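Local coordinates for invasion protein InvA (Salmonella enterica, PDB 2X49), which takes part in invasion of intestinal epithelial cells as a type III secretion export apparatus protein, represented here by its C-terminal domain, at residues 7-12 / 45-50; 12-17 / 57-62; 61-66 / 135-140. All coordinates share one frame; numbering follows the deposited sequence.

Contact 1: 7-12 / 45-50; sequences TVPLIL and EVLLRD
L12 lies across V46 and L48, with one methyl, CD1, meeting both. L12 CD1 is 3.9 Å from L48 CD2 and 4.0 Å from V46 CG1. The two segments are neighbouring parallel strands of a beta-alpha-beta crossover, with helices 16-24 and 27-39 in the connection between them. The strand axes are twisted by 31°. L10 continues the apolar row, touching V46 CG2 through its own CD1. Helix 27-39 covers this face: L27 touches L12, and A28 and L31 pack on V46.

The backbone ladder has four hydrogen bonds. E45 O accepts the N-H of L10, and L10 O accepts that of L47 in an almost straight bond of 177°. L47 O then receives L12 N at 2.8 Å, and L12 O receives R49 N. The carbonyls of L10, L12 and L47 each also take a CA-H contact, from V46, L48 and I11 respectively. Of these, I11 CA to L47 O is the closest at 3.3 Å. Each of these oxygens is thus approached by an N-H and a carbon-bound hydrogen from the partner strand.

The face with I11 and L47 reaches the protein surface. L47 is exposed, and its CD1 rests on the ring of P9, 3.9 Å from P9 CB. I11 touches L47 through CG1 and R49 through CD1. The arginine chain leaves with CG anti to the backbone N (chi1 178°) and bends at chi3. One face of its guanidinium lies over I11, where R49 NH2 comes to 3.7 Å from I11 CD1.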
ATOM      1  N   THR A   7     -13.837 -14.718  12.527  1.00 22.01           N
ATOM      2  CA  THR A   7     -13.300 -16.033  12.914  1.00 21.99           C
ATOM      3  C   THR A   7     -11.794 -16.089  12.860  1.00 21.88           C
ATOM      4  O   THR A   7     -11.180 -17.107  13.177  1.00 21.84           O
ATOM      5  CB  THR A   7     -13.903 -17.195  12.075  1.00 22.60           C
ATOM      6  OG1 THR A   7     -13.549 -17.046  10.698  1.00 23.99           O
ATOM      7  CG2 THR A   7     -15.421 -17.225  12.198  1.00 22.73           C
ATOM      8  N   VAL A   8     -11.216 -14.967  12.455  1.00 20.78           N
ATOM      9  CA  VAL A   8      -9.793 -14.921  12.118  1.00 21.77           C
ATOM     10  C   VAL A   8      -9.056 -13.706  12.686  1.00 20.21           C
ATOM     11  O   VAL A   8      -8.613 -12.844  11.937  1.00 21.54           O
ATOM     12  CB  VAL A   8      -9.559 -14.899  10.586  1.00 22.01           C
ATOM     13  CG1 VAL A   8     -10.239 -13.672   9.924  1.00 23.37           C
ATOM     14  CG2 VAL A   8      -8.047 -14.909  10.292  1.00 24.52           C
ATOM     15  N   PRO A   9      -8.851 -13.663  13.997  1.00 20.36           N
ATOM     16  CA  PRO A   9      -8.146 -12.473  14.541  1.00 19.97           C
ATOM     17  C   PRO A   9      -6.716 -12.295  14.133  1.00 18.06           C
ATOM     18  O   PRO A   9      -5.987 -13.226  13.849  1.00 17.09           O
ATOM     19  CB  PRO A   9      -8.200 -12.695  16.052  1.00 20.32           C
ATOM     20  CG  PRO A   9      -8.382 -14.206  16.191  1.00 20.12           C
ATOM     21  CD  PRO A   9      -9.197 -14.638  15.035  1.00 21.33           C
ATOM     22  N   LEU A  10      -6.349 -11.044  14.067  1.00 17.73           N
ATOM     23  CA  LEU A  10      -4.965 -10.656  13.830  1.00 17.01           C
ATOM     24  C   LEU A  10      -4.254 -10.700  15.162  1.00 16.78           C
ATOM     25  O   LEU A  10      -4.857 -10.420  16.183  1.00 18.49           O
ATOM     26  CB  LEU A  10      -4.911  -9.223  13.283  1.00 17.19           C
ATOM     27  CG  LEU A  10      -5.567  -8.990  11.934  1.00 16.24           C
ATOM     28  CD1 LEU A  10      -5.708  -7.499  11.717  1.00 15.88           C
ATOM     29  CD2 LEU A  10      -4.798  -9.655  10.842  1.00 13.85           C
ATOM     30  N   ILE A  11      -2.977 -11.051  15.162  1.00 15.31           N
ATOM     31  CA  ILE A  11      -2.195 -11.100  16.403  1.00 14.94           C
ATOM     32  C   ILE A  11      -0.953 -10.254  16.198  1.00 15.92           C
ATOM     33  O   ILE A  11      -0.302 -10.347  15.175  1.00 15.97           O
ATOM     34  CB  ILE A  11      -1.778 -12.522  16.823  1.00 15.40           C
ATOM     35  CG1 ILE A  11      -2.998 -13.377  17.079  1.00 13.84           C
ATOM     36  CG2 ILE A  11      -0.854 -12.480  18.093  1.00 15.75           C
ATOM     37  CD1 ILE A  11      -2.718 -14.878  17.218  1.00 18.61           C
ATOM     38  N   LEU A  12      -0.701  -9.366  17.147  1.00 16.00           N
ATOM     39  CA  LEU A  12       0.576  -8.622  17.196  1.00 17.52           C
ATOM     40  C   LEU A  12       1.386  -9.138  18.367  1.00 17.27           C
ATOM     41  O   LEU A  12       0.952  -9.087  19.495  1.00 17.97           O
ATOM     42  CB  LEU A  12       0.346  -7.136  17.376  1.00 18.23           C
ATOM     43  CG  LEU A  12      -0.510  -6.436  16.348  1.00 20.10           C
ATOM     44  CD1 LEU A  12      -0.779  -4.954  16.659  1.00 21.01           C
ATOM     45  CD2 LEU A  12       0.151  -6.531  15.018  1.00 19.33           C
ATOM     46  N   GLU A  45     -10.664  -8.518  14.645  1.00 15.03           N
ATOM     47  CA  GLU A  45     -10.145  -8.212  16.005  1.00 16.33           C
ATOM     48  C   GLU A  45      -8.648  -8.376  16.032  1.00 17.20           C
ATOM     49  O   GLU A  45      -8.037  -9.117  15.259  1.00 18.23           O
ATOM     50  CB  GLU A  45     -10.762  -9.173  17.013  1.00 16.07           C
ATOM     51  CG  GLU A  45     -12.258  -9.082  17.187  1.00 15.92           C
ATOM     52  CD  GLU A  45     -12.659  -8.197  18.333  1.00 19.90           C
ATOM     53  OE1 GLU A  45     -11.776  -7.600  18.992  1.00 21.74           O
ATOM     54  OE2 GLU A  45     -13.856  -8.169  18.622  1.00 19.68           O
ATOM     55  N   VAL A  46      -8.036  -7.523  16.833  1.00 17.70           N
ATOM     56  CA  VAL A  46      -6.596  -7.477  16.994  1.00 17.70           C
ATOM     57  C   VAL A  46      -6.245  -7.824  18.423  1.00 16.86           C
ATOM     58  O   VAL A  46      -6.703  -7.203  19.358  1.00 18.93           O
ATOM     59  CB  VAL A  46      -6.077  -6.099  16.664  1.00 17.89           C
ATOM     60  CG1 VAL A  46      -4.574  -6.006  16.968  1.00 18.57           C
ATOM     61  CG2 VAL A  46      -6.357  -5.695  15.174  1.00 19.13           C
ATOM     62  N   LEU A  47      -5.517  -8.907  18.557  1.00 16.58           N
ATOM     63  CA  LEU A  47      -5.051  -9.430  19.862  1.00 14.72           C
ATOM     64  C   LEU A  47      -3.567  -9.098  20.031  1.00 16.07           C
ATOM     65  O   LEU A  47      -2.762  -9.215  19.108  1.00 16.33           O
ATOM     66  CB  LEU A  47      -5.267 -10.956  20.024  1.00 14.50           C
ATOM     67  CG  LEU A  47      -6.630 -11.482  19.583  1.00 17.04           C
ATOM     68  CD1 LEU A  47      -6.718 -13.004  19.639  1.00 21.01           C
ATOM     69  CD2 LEU A  47      -7.736 -10.891  20.436  1.00 22.76           C
ATOM     70  N   LEU A  48      -3.225  -8.645  21.209  1.00 15.68           N
ATOM     71  CA  LEU A  48      -1.794  -8.486  21.601  1.00 16.53           C
ATOM     72  C   LEU A  48      -1.345  -9.684  22.420  1.00 16.23           C
ATOM     73  O   LEU A  48      -2.051 -10.181  23.316  1.00 15.92           O
ATOM     74  CB  LEU A  48      -1.522  -7.210  22.434  1.00 16.57           C
ATOM     75  CG  LEU A  48      -1.958  -5.863  21.867  1.00 20.43           C
ATOM     76  CD1 LEU A  48      -1.436  -4.690  22.734  1.00 22.05           C
ATOM     77  CD2 LEU A  48      -1.639  -5.630  20.427  1.00 20.71           C
ATOM     78  N   ARG A  49      -0.138 -10.129  22.107  1.00 15.35           N
ATOM     79  CA  ARG A  49       0.507 -11.251  22.799  1.00 15.88           C
ATOM     80  C   ARG A  49       1.965 -10.904  23.060  1.00 15.39           C
ATOM     81  O   ARG A  49       2.592 -10.278  22.235  1.00 14.90           O
ATOM     82  CB  ARG A  49       0.379 -12.526  21.970  1.00 17.69           C
ATOM     83  CG  ARG A  49       1.035 -13.748  22.524  1.00 22.37           C
ATOM     84  CD  ARG A  49       0.567 -15.034  21.777  1.00 27.05           C
ATOM     85  NE  ARG A  49      -0.893 -15.090  21.597  1.00 33.93           N
ATOM     86  CZ  ARG A  49      -1.532 -16.017  20.878  1.00 36.39           C
ATOM     87  NH1 ARG A  49      -0.848 -16.966  20.260  1.00 37.98           N
ATOM     88  NH2 ARG A  49      -2.856 -15.989  20.759  1.00 38.62           N
ATOM     89  N   ASP A  50       2.486 -11.227  24.228  1.00 15.63           N
ATOM     90  CA  ASP A  50       3.908 -10.938  24.451  1.00 15.50           C
ATOM     91  C   ASP A  50       4.745 -11.945  23.660  1.00 15.42           C
ATOM     92  O   ASP A  50       4.521 -13.122  23.708  1.00 17.92           O
ATOM     93  CB  ASP A  50       4.234 -11.008  25.942  1.00 16.92           C
ATOM     94  CG  ASP A  50       3.561  -9.902  26.749  1.00 18.50           C
ATOM     95  OD1 ASP A  50       2.938  -8.981  26.155  1.00 21.31           O
ATOM     96  OD2 ASP A  50       3.628  -9.990  27.997  1.00 21.24           O
TER

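Contact 2: 12-17 / 57-62; sequences LLVPKS and NSIVLL
The peptide groups of L13 and V60 are paired, and each N-H reaches the other residue's oxygen in the plane of its carbonyl group. The L13 N to V60 O bond is 2.8 Å long, and the V60 N to L13 O bond is 2.9 Å. Both oxygens have a second, softer donor. L12 makes a bent CA-H...O contact with V60 O, and I59 makes one with L13 O. Further along, the P15 ring meets S58 O through CD and CG, with P15 CD at 3.2 Å from S58 O. That oxygen is buried by the contact and has no hydrogen-bond partner in the model. The S58 hydroxyl is separately hydrogen-bonded to D55.

These are antiparallel strands of a mixed four-stranded sheet, and L13 with V60 is a hydrogen-bonded pair. L12 with L61 is the adjacent non-hydrogen-bonded pair. Strand 10-14 is an inner strand, with strand 46-50 parallel on its other flank.

On the L13 face, L13 and V60 lie side by side and point the same way, with L13 CB 4.0 Å from V60 CB. L62 comes near through CD1, which faces L13 CD2. R67 of strand 66-72 touches L13, V60 and L62.

On the L12 face, L12 turns CD2 toward L61 CD1, 3.7 Å away. CD2 is the other methyl from CD1, which meets strand 46-50. L133 and T136 of helix 125-139 cover this pair, touching L12 and L61 respectively.

V14 and I59 also run side by side. The packing is tight: V14 CG1 is only 3.4 Å from I59 CD1, closer than usual for two methyls. With chi2 at -84°, I59 CD1 swings against V14 and also sits 4.2 Å from P15 CD.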
ATOM      1  N   LEU A  12      -0.701  -9.366  17.147  1.00 16.00           N
ATOM      2  CA  LEU A  12       0.576  -8.622  17.196  1.00 17.52           C
ATOM      3  C   LEU A  12       1.386  -9.138  18.367  1.00 17.27           C
ATOM      4  O   LEU A  12       0.952  -9.087  19.495  1.00 17.97           O
ATOM      5  CB  LEU A  12       0.346  -7.136  17.376  1.00 18.23           C
ATOM      6  CG  LEU A  12      -0.510  -6.436  16.348  1.00 20.10           C
ATOM      7  CD1 LEU A  12      -0.779  -4.954  16.659  1.00 21.01           C
ATOM      8  CD2 LEU A  12       0.151  -6.531  15.018  1.00 19.33           C
ATOM      9  N   LEU A  13       2.539  -9.682  18.074  1.00 15.96           N
ATOM     10  CA  LEU A  13       3.491 -10.073  19.152  1.00 16.48           C
ATOM     11  C   LEU A  13       4.291  -8.800  19.449  1.00 16.43           C
ATOM     12  O   LEU A  13       4.842  -8.176  18.574  1.00 17.89           O
ATOM     13  CB  LEU A  13       4.428 -11.191  18.724  1.00 17.55           C
ATOM     14  CG  LEU A  13       3.833 -12.514  18.208  1.00 16.79           C
ATOM     15  CD1 LEU A  13       4.916 -13.499  17.891  1.00 18.52           C
ATOM     16  CD2 LEU A  13       2.786 -13.040  19.201  1.00 17.71           C
ATOM     17  N   VAL A  14       4.298  -8.434  20.724  1.00 16.47           N
ATOM     18  CA  VAL A  14       4.928  -7.205  21.227  1.00 17.65           C
ATOM     19  C   VAL A  14       5.880  -7.535  22.378  1.00 16.79           C
ATOM     20  O   VAL A  14       5.783  -8.569  22.998  1.00 16.98           O
ATOM     21  CB  VAL A  14       3.853  -6.177  21.675  1.00 18.16           C
ATOM     22  CG1 VAL A  14       2.835  -5.941  20.509  1.00 21.22           C
ATOM     23  CG2 VAL A  14       3.131  -6.653  22.927  1.00 18.78           C
ATOM     24  N   PRO A  15       6.814  -6.625  22.640  1.00 16.17           N
ATOM     25  CA  PRO A  15       7.652  -6.855  23.813  1.00 16.20           C
ATOM     26  C   PRO A  15       6.880  -6.683  25.105  1.00 15.39           C
ATOM     27  O   PRO A  15       6.115  -5.776  25.260  1.00 16.72           O
ATOM     28  CB  PRO A  15       8.726  -5.753  23.692  1.00 16.80           C
ATOM     29  CG  PRO A  15       8.648  -5.219  22.306  1.00 17.61           C
ATOM     30  CD  PRO A  15       7.202  -5.395  21.915  1.00 16.39           C
ATOM     31  N   LYS A  16       7.136  -7.606  26.007  1.00 17.42           N
ATOM     32  CA  LYS A  16       6.575  -7.558  27.357  1.00 17.28           C
ATOM     33  C   LYS A  16       6.773  -6.182  27.986  1.00 17.18           C
ATOM     34  O   LYS A  16       5.869  -5.621  28.609  1.00 16.15           O
ATOM     35  CB  LYS A  16       7.136  -8.688  28.234  1.00 18.12           C
ATOM     36  CG  LYS A  16       6.530  -8.783  29.606  1.00 19.93           C
ATOM     37  CD  LYS A  16       7.082  -9.949  30.435  1.00 21.31           C
ATOM     38  CE  LYS A  16       6.768 -11.366  29.876  1.00 24.86           C
ATOM     39  NZ  LYS A  16       5.323 -11.596  29.530  1.00 26.89           N
ATOM     40  N   SER A  17       7.943  -5.633  27.711  1.00 18.02           N
ATOM     41  CA  SER A  17       8.348  -4.313  28.230  1.00 17.99           C
ATOM     42  C   SER A  17       7.564  -3.140  27.692  1.00 17.08           C
ATOM     43  O   SER A  17       7.650  -2.049  28.250  1.00 18.35           O
ATOM     44  CB  SER A  17       9.829  -4.000  27.973  1.00 18.92           C
ATOM     45  OG  SER A  17      10.102  -3.890  26.578  1.00 20.67           O
ATOM     46  N   ASN A  57      12.076  -2.997  20.752  1.00 13.82           N
ATOM     47  CA  ASN A  57      11.735  -2.168  19.579  1.00 13.16           C
ATOM     48  C   ASN A  57      11.313  -3.010  18.377  1.00 14.45           C
ATOM     49  O   ASN A  57      11.561  -2.678  17.231  1.00 17.06           O
ATOM     50  CB  ASN A  57      12.934  -1.264  19.229  1.00 12.40           C
ATOM     51  CG  ASN A  57      13.298  -0.314  20.381  1.00  9.49           C
ATOM     52  OD1 ASN A  57      12.365   0.584  20.709  1.00 13.79           O
ATOM     53  ND2 ASN A  57      14.386  -0.401  20.950  1.00 10.07           N
ATOM     54  N   SER A  58      10.746  -4.145  18.702  1.00 14.63           N
ATOM     55  CA  SER A  58      10.274  -5.096  17.647  1.00 15.87           C
ATOM     56  C   SER A  58       8.817  -5.480  17.818  1.00 16.33           C
ATOM     57  O   SER A  58       8.327  -5.661  18.931  1.00 16.05           O
ATOM     58  CB  SER A  58      11.149  -6.378  17.681  1.00 15.80           C
ATOM     59  OG  SER A  58      12.513  -6.094  17.446  1.00 20.91           O
ATOM     60  N   ILE A  59       8.144  -5.693  16.695  1.00 16.18           N
ATOM     61  CA  ILE A  59       6.727  -6.141  16.651  1.00 17.27           C
ATOM     62  C   ILE A  59       6.587  -7.168  15.557  1.00 16.95           C
ATOM     63  O   ILE A  59       7.209  -7.025  14.530  1.00 16.32           O
ATOM     64  CB  ILE A  59       5.742  -4.958  16.332  1.00 18.59           C
ATOM     65  CG1 ILE A  59       5.812  -3.858  17.427  1.00 21.58           C
ATOM     66  CG2 ILE A  59       4.325  -5.473  16.175  1.00 20.03           C
ATOM     67  CD1 ILE A  59       4.964  -4.113  18.634  1.00 25.14           C
ATOM     68  N   VAL A  60       5.862  -8.242  15.816  1.00 14.80           N
ATOM     69  CA  VAL A  60       5.495  -9.208  14.766  1.00 15.37           C
ATOM     70  C   VAL A  60       4.012  -9.292  14.511  1.00 13.74           C
ATOM     71  O   VAL A  60       3.158  -9.385  15.394  1.00 15.05           O
ATOM     72  CB  VAL A  60       5.984 -10.648  15.131  1.00 13.99           C
ATOM     73  CG1 VAL A  60       5.855 -11.668  13.923  1.00 15.33           C
ATOM     74  CG2 VAL A  60       7.415 -10.633  15.600  1.00 14.80           C
ATOM     75  N   LEU A  61       3.699  -9.279  13.229  1.00 14.59           N
ATOM     76  CA  LEU A  61       2.318  -9.446  12.786  1.00 13.95           C
ATOM     77  C   LEU A  61       2.091 -10.870  12.329  1.00 13.01           C
ATOM     78  O   LEU A  61       2.760 -11.353  11.436  1.00 12.90           O
ATOM     79  CB  LEU A  61       1.999  -8.428  11.645  1.00 13.17           C
ATOM     80  CG  LEU A  61       0.661  -8.679  10.928  1.00 14.42           C
ATOM     81  CD1 LEU A  61      -0.501  -8.422  11.859  1.00 19.22           C
ATOM     82  CD2 LEU A  61       0.607  -7.830   9.645  1.00 18.75           C
ATOM     83  N   LEU A  62       1.093 -11.507  12.930  1.00 13.82           N
ATOM     84  CA  LEU A  62       0.601 -12.823  12.519  1.00 14.73           C
ATOM     85  C   LEU A  62      -0.793 -12.684  11.920  1.00 15.00           C
ATOM     86  O   LEU A  62      -1.705 -12.036  12.434  1.00 15.24           O
ATOM     87  CB  LEU A  62       0.485 -13.819  13.678  1.00 15.13           C
ATOM     88  CG  LEU A  62       1.643 -13.961  14.615  1.00 18.33           C
ATOM     89  CD1 LEU A  62       1.318 -15.092  15.620  1.00 17.82           C
ATOM     90  CD2 LEU A  62       2.927 -14.189  13.828  1.00 22.32           C
TER

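Contact 3: 61-66 / 135-140; sequences LLINEI and VTLARN
L61 and T136 meet tip to tip, methyl against methyl, with L61 CD2 3.8 Å from T136 CG2. The same L61 methyl lies 4.2 Å from L137 CD2. I63 reaches the helix end through CD1, which is 3.7 Å from N140 CB and 4.1 Å from L137 CD2. The I63 and N140 side chains cross at a slant, and CD1 also touches the amide group. All the contacts across are van der Waals contacts.

Bonds within the helix position these groups. T136 has CG2 anti to the backbone N, and its hydroxyl bonds back to C132 O. N140 is the first residue to leave the helix. Its ND2 binds T136 O at 2.9 Å with an angle of 165°, folding the side chain back on the last turn. Further out, L10 of strand 10-14 packs on both I63 and L137.

Beyond I63 the chain turns through N64 and E65, and backbone hydrogen bonds run from I63 N to I66 O and from I66 N to I63 O. This is a two-residue beta hairpin with a type I' turn, joined to a helix-on-sheet layer in which the helix end 135-139 runs within 14° of the direction of 61-63.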
ATOM      1  N   LEU A  61       3.699  -9.279  13.229  1.00 14.59           N
ATOM      2  CA  LEU A  61       2.318  -9.446  12.786  1.00 13.95           C
ATOM      3  C   LEU A  61       2.091 -10.870  12.329  1.00 13.01           C
ATOM      4  O   LEU A  61       2.760 -11.353  11.436  1.00 12.90           O
ATOM      5  CB  LEU A  61       1.999  -8.428  11.645  1.00 13.17           C
ATOM      6  CG  LEU A  61       0.661  -8.679  10.928  1.00 14.42           C
ATOM      7  CD1 LEU A  61      -0.501  -8.422  11.859  1.00 19.22           C
ATOM      8  CD2 LEU A  61       0.607  -7.830   9.645  1.00 18.75           C
ATOM      9  N   LEU A  62       1.093 -11.507  12.930  1.00 13.82           N
ATOM     10  CA  LEU A  62       0.601 -12.823  12.519  1.00 14.73           C
ATOM     11  C   LEU A  62      -0.793 -12.684  11.920  1.00 15.00           C
ATOM     12  O   LEU A  62      -1.705 -12.036  12.434  1.00 15.24           O
ATOM     13  CB  LEU A  62       0.485 -13.819  13.678  1.00 15.13           C
ATOM     14  CG  LEU A  62       1.643 -13.961  14.615  1.00 18.33           C
ATOM     15  CD1 LEU A  62       1.318 -15.092  15.620  1.00 17.82           C
ATOM     16  CD2 LEU A  62       2.927 -14.189  13.828  1.00 22.32           C
ATOM     17  N   ILE A  63      -0.908 -13.296  10.757  1.00 15.55           N
ATOM     18  CA  ILE A  63      -2.192 -13.492  10.094  1.00 18.13           C
ATOM     19  C   ILE A  63      -2.402 -14.999   9.975  1.00 18.50           C
ATOM     20  O   ILE A  63      -1.549 -15.770   9.521  1.00 17.28           O
ATOM     21  CB  ILE A  63      -2.250 -12.775   8.696  1.00 18.10           C
ATOM     22  CG1 ILE A  63      -1.916 -11.290   8.802  1.00 21.09           C
ATOM     23  CG2 ILE A  63      -3.638 -13.045   8.001  1.00 19.23           C
ATOM     24  CD1 ILE A  63      -1.813 -10.535   7.398  1.00 21.39           C
ATOM     25  N   ASN A  64      -3.528 -15.447  10.479  1.00 21.06           N
ATOM     26  CA  ASN A  64      -3.822 -16.878  10.532  1.00 21.89           C
ATOM     27  C   ASN A  64      -2.826 -17.606  11.389  1.00 21.53           C
ATOM     28  O   ASN A  64      -2.455 -18.767  11.155  1.00 21.04           O
ATOM     29  CB  ASN A  64      -3.775 -17.509   9.136  1.00 23.33           C
ATOM     30  CG  ASN A  64      -4.843 -16.987   8.234  1.00 25.92           C
ATOM     31  OD1 ASN A  64      -6.025 -16.901   8.622  1.00 31.76           O
ATOM     32  ND2 ASN A  64      -4.461 -16.666   6.986  1.00 30.51           N
ATOM     33  N   GLU A  65      -2.365 -16.871  12.381  1.00 21.77           N
ATOM     34  CA  GLU A  65      -1.424 -17.399  13.381  1.00 22.22           C
ATOM     35  C   GLU A  65      -0.059 -17.711  12.766  1.00 21.41           C
ATOM     36  O   GLU A  65       0.804 -18.353  13.364  1.00 21.53           O
ATOM     37  CB  GLU A  65      -1.980 -18.636  14.111  1.00 23.75           C
ATOM     38  CG  GLU A  65      -2.727 -18.251  15.379  1.00 26.54           C
ATOM     39  CD  GLU A  65      -3.321 -19.454  16.137  1.00 29.72           C
ATOM     40  OE1 GLU A  65      -2.646 -20.511  16.289  1.00 34.15           O
ATOM     41  OE2 GLU A  65      -4.491 -19.346  16.575  1.00 33.86           O
ATOM     42  N   ILE A  66       0.101 -17.237  11.538  1.00 19.35           N
ATOM     43  CA  ILE A  66       1.386 -17.388  10.830  1.00 18.97           C
ATOM     44  C   ILE A  66       2.140 -16.068  10.761  1.00 18.47           C
ATOM     45  O   ILE A  66       1.558 -15.070  10.505  1.00 17.21           O
ATOM     46  CB  ILE A  66       1.130 -17.918   9.409  1.00 18.57           C
ATOM     47  CG1 ILE A  66       0.424 -19.283   9.483  1.00 19.17           C
ATOM     48  CG2 ILE A  66       2.419 -18.045   8.632  1.00 20.06           C
ATOM     49  CD1 ILE A  66      -0.031 -19.812   8.131  1.00 21.43           C
ATOM     50  N   VAL A 135       0.031  -0.912   5.527  1.00 17.02           N
ATOM     51  CA  VAL A 135       0.563  -1.296   4.208  1.00 16.43           C
ATOM     52  C   VAL A 135       0.498  -2.810   4.050  1.00 15.35           C
ATOM     53  O   VAL A 135       0.072  -3.367   3.025  1.00 15.98           O
ATOM     54  CB  VAL A 135       2.001  -0.734   4.021  1.00 17.47           C
ATOM     55  CG1 VAL A 135       2.771  -1.386   2.908  1.00 18.64           C
ATOM     56  CG2 VAL A 135       1.899   0.788   3.888  1.00 18.35           C
ATOM     57  N   THR A 136       0.863  -3.496   5.114  1.00 15.80           N
ATOM     58  CA  THR A 136       0.978  -4.941   5.065  1.00 15.88           C
ATOM     59  C   THR A 136      -0.411  -5.561   5.057  1.00 14.06           C
ATOM     60  O   THR A 136      -0.664  -6.553   4.365  1.00 13.51           O
ATOM     61  CB  THR A 136       1.803  -5.502   6.263  1.00 16.29           C
ATOM     62  OG1 THR A 136       3.096  -4.865   6.228  1.00 20.77           O
ATOM     63  CG2 THR A 136       1.975  -6.990   6.168  1.00 18.07           C
ATOM     64  N   LEU A 137      -1.296  -4.958   5.822  1.00 15.96           N
ATOM     65  CA  LEU A 137      -2.699  -5.464   5.908  1.00 15.03           C
ATOM     66  C   LEU A 137      -3.463  -5.234   4.613  1.00 16.24           C
ATOM     67  O   LEU A 137      -4.215  -6.101   4.193  1.00 16.05           O
ATOM     68  CB  LEU A 137      -3.436  -4.910   7.108  1.00 16.42           C
ATOM     69  CG  LEU A 137      -2.952  -5.486   8.421  1.00 17.18           C
ATOM     70  CD1 LEU A 137      -3.409  -4.666   9.638  1.00 18.05           C
ATOM     71  CD2 LEU A 137      -3.403  -6.939   8.634  1.00 14.53           C
ATOM     72  N   ALA A 138      -3.238  -4.089   3.983  1.00 15.00           N
ATOM     73  CA  ALA A 138      -3.860  -3.801   2.650  1.00 16.07           C
ATOM     74  C   ALA A 138      -3.474  -4.897   1.670  1.00 16.56           C
ATOM     75  O   ALA A 138      -4.309  -5.432   0.938  1.00 15.27           O
ATOM     76  CB  ALA A 138      -3.424  -2.412   2.106  1.00 17.60           C
ATOM     77  N   ARG A 139      -2.203  -5.238   1.613  1.00 16.42           N
ATOM     78  CA  ARG A 139      -1.692  -6.232   0.656  1.00 16.57           C
ATOM     79  C   ARG A 139      -2.365  -7.598   0.839  1.00 15.37           C
ATOM     80  O   ARG A 139      -2.541  -8.394  -0.098  1.00 16.07           O
ATOM     81  CB  ARG A 139      -0.165  -6.362   0.787  1.00 17.87           C
ATOM     82  CG  ARG A 139       0.529  -7.364  -0.051  1.00 20.99           C
ATOM     83  CD  ARG A 139       2.025  -7.047  -0.006  1.00 25.35           C
ATOM     84  NE  ARG A 139       2.751  -7.556   1.160  1.00 26.76           N
ATOM     85  CZ  ARG A 139       3.472  -6.812   1.996  1.00 27.15           C
ATOM     86  NH1 ARG A 139       3.562  -5.504   1.836  1.00 28.58           N
ATOM     87  NH2 ARG A 139       4.109  -7.384   3.010  1.00 28.91           N
ATOM     88  N   ASN A 140      -2.725  -7.844   2.085  1.00 15.76           N
ATOM     89  CA  ASN A 140      -3.202  -9.159   2.555  1.00 14.94           C
ATOM     90  C   ASN A 140      -4.726  -9.130   2.724  1.00 14.68           C
ATOM     91  O   ASN A 140      -5.335  -9.931   3.421  1.00 14.40           O
ATOM     92  CB  ASN A 140      -2.489  -9.589   3.846  1.00 14.44           C
ATOM     93  CG  ASN A 140      -1.136 -10.150   3.594  1.00 16.21           C
ATOM     94  OD1 ASN A 140      -0.982 -11.311   3.190  1.00 19.58           O
ATOM     95  ND2 ASN A 140      -0.110  -9.373   3.913  1.00 15.81           N
TER

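Contacts 1 and 2 belong to one mixed sheet and share L12, which hydrogen-bonds to strand 46-50 and touches strand 58-63 through its side chain and CA. Their centres are 11 Å apart. Along the chain their segments alternate: 7-12 and 12-17 both come before 45-50 and 57-62. Contact 3 opens after contact 1 has closed and starts on the end of strand 58-63 used by contact 2. Its centre is 10 Å from contact 1 and 14 Å from contact 2. A bond between I11 O and L62 N probably links contacts 1 and 3 as well as 1 and 2. Contacts 1 and 2 build the sheet, and contact 3 packs helix 125-139 on it in the C-terminal domain of this FHIPEP-family protein.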